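Local coordinates for uncharacterized protein (Bacteroides vulgatus, PDB 4FMR) that probably binds DNA through an HU/IHF-like domain that pairs with a second copy of itself, and also carries an Ig-like domain, at the interface of chains A and B. Sequence-based numbering; all coordinates share one arbitrary frame. Chains: chain A/B, uncharacterized hypothetical protein.

The interface of chains A and B. Residues chain A 79, 107-108, 112, 116; chain B 69, 104, 106.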
loop_
_atom_site.group_PDB
_atom_site.type_symbol
_atom_site.label_atom_id
_atom_site.label_comp_id
_atom_site.label_asym_id
_atom_site.label_seq_id
_atom_site.Cartn_x
_atom_site.Cartn_y
_atom_site.Cartn_z
ATOM N N LEU A 79 -7.900 -1.588 -9.946
ATOM C CA LEU A 79 -6.592 -2.001 -9.435
ATOM C C LEU A 79 -6.360 -1.661 -7.972
ATOM O O LEU A 79 -5.670 -2.416 -7.279
ATOM C CB LEU A 79 -5.453 -1.351 -10.250
ATOM C CG LEU A 79 -5.275 -1.799 -11.685
ATOM C CD1 LEU A 79 -4.119 -1.049 -12.317
ATOM C CD2 LEU A 79 -5.059 -3.350 -11.786
ATOM N N THR A 107 -4.337 0.185 -1.326
ATOM C CA THR A 107 -4.699 -1.191 -1.040
ATOM C C THR A 107 -5.121 -1.822 -2.366
ATOM O O THR A 107 -5.589 -1.116 -3.236
ATOM C CB THR A 107 -5.753 -1.289 0.084
ATOM O OG1 THR A 107 -5.878 -2.661 0.440
ATOM C CG2 THR A 107 -7.148 -0.736 -0.325
ATOM N N GLN A 108 -4.936 -3.137 -2.528
ATOM C CA GLN A 108 -5.308 -3.810 -3.773
ATOM C C GLN A 108 -6.846 -3.683 -4.026
ATOM O O GLN A 108 -7.662 -3.689 -3.094
ATOM C CB GLN A 108 -4.851 -5.283 -3.761
ATOM C CG GLN A 108 -5.707 -6.214 -2.892
ATOM C CD GLN A 108 -5.164 -7.610 -2.810
ATOM O OE1 GLN A 108 -3.999 -7.861 -3.094
ATOM N NE2 GLN A 108 -5.983 -8.550 -2.361
ATOM N N LEU A 112 -7.415 -6.908 -8.848
ATOM C CA LEU A 112 -6.264 -7.664 -8.340
ATOM C C LEU A 112 -6.724 -8.871 -7.496
ATOM O O LEU A 112 -6.205 -9.964 -7.679
ATOM C CB LEU A 112 -5.307 -6.772 -7.548
ATOM C CG LEU A 112 -4.615 -5.668 -8.394
ATOM C CD1 LEU A 112 -3.643 -4.855 -7.527
ATOM C CD2 LEU A 112 -3.914 -6.263 -9.642
ATOM N N ILE A 116 -5.870 -12.833 -8.490
ATOM C CA ILE A 116 -5.207 -13.683 -7.493
ATOM C C ILE A 116 -5.855 -15.072 -7.475
ATOM O O ILE A 116 -5.128 -16.054 -7.382
ATOM C CB ILE A 116 -5.196 -13.010 -6.091
ATOM C CG1 ILE A 116 -4.115 -11.904 -6.076
ATOM C CG2 ILE A 116 -4.946 -14.034 -4.954
ATOM C CD1 ILE A 116 -4.239 -10.816 -4.972
ATOM N N LEU B 69 1.563 -8.499 -12.669
ATOM C CA LEU B 69 1.677 -8.749 -11.237
ATOM C C LEU B 69 1.536 -10.217 -10.885
ATOM O O LEU B 69 2.295 -10.736 -10.048
ATOM C CB LEU B 69 0.605 -7.951 -10.489
ATOM C CG LEU B 69 0.863 -6.464 -10.377
ATOM C CD1 LEU B 69 -0.381 -5.736 -9.988
ATOM C CD2 LEU B 69 2.045 -6.168 -9.440
ATOM N N VAL B 104 -1.220 -8.155 -3.299
ATOM C CA VAL B 104 -0.348 -7.234 -4.007
ATOM C C VAL B 104 -0.096 -6.080 -3.061
ATOM O O VAL B 104 -1.033 -5.451 -2.563
ATOM C CB VAL B 104 -0.938 -6.786 -5.383
ATOM C CG1 VAL B 104 -0.098 -5.686 -6.042
ATOM C CG2 VAL B 104 -1.095 -7.966 -6.320
ATOM N N LEU B 106 1.096 -2.366 -2.498
ATOM C CA LEU B 106 1.127 -1.177 -3.323
ATOM C C LEU B 106 1.724 -0.001 -2.589
ATOM O O LEU B 106 1.459 0.207 -1.410
ATOM C CB LEU B 106 -0.284 -0.824 -3.838
ATOM C CG LEU B 106 -0.954 -1.877 -4.736
ATOM C CD1 LEU B 106 -2.413 -1.735 -4.685
ATOM C CD2 LEU B 106 -0.450 -1.801 -6.196
HETATM O O HOH W 1 -2.839 -4.522 -0.907
#
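The side-chain amide of A:Gln108 reaches over to the backbone of B:Val104, joining two copies of an HU/IHF-like DNA-binding domain, a family whose members characteristically work as intertwined dimers. Both residues lie in strand 101-108 of their own chains, and the two-fold symmetry of the interface repeats the contact with the chains exchanged. The carbonyl OE1 of A:Gln108 accepts a hydrogen bond from N of B:Val104 at 2.8 Å. The C=O...N angle is 169°, so the donor lies nearly in line with the carbonyl. The glutamine's CG is wedged between its backbone N and carbonyl carbon (chi1 76°), and from there the chain runs extended, so that OE1 can take the place a neighbouring strand's carbonyl might fill. A water completes the link: it lies 3.0 Å from N of A:Gln108 and 2.6 Å from O of B:Val104, so both backbone polar groups of the valine are matched at the junction. A leucine replacing A:Gln108 would probably leave N of B:Val104 without its acceptor and put a branched apolar end against the polar backbone of the strand.

Beside this polar link, A:Leu112 of helix 110-117 turns its two methyls toward a strand and a helix of chain B. CD1 sits against the fork of B:Val104, slightly nearer CG1 at 3.9 Å, the two side chains crossing at about a right angle; the valine's chi1 of 173° sets that fork. CD2 makes the nearer contact with B:Leu69, from helix 51-70, meeting its CD1 at 3.6 Å, with the side chains slanted across each other. Forked leucines suit this helix-to-helix contact, each offering a methyl to the other, whereas the beta-branched valine is at home in a strand and offers a compact apolar face. Farther along, the methyl CD1 of B:Leu106 lies over the chain A backbone, 3.7 Å from CA of A:Gln108, its apolar contact, with the carbonyl O of A:Thr107 merely close by at 3.5 Å.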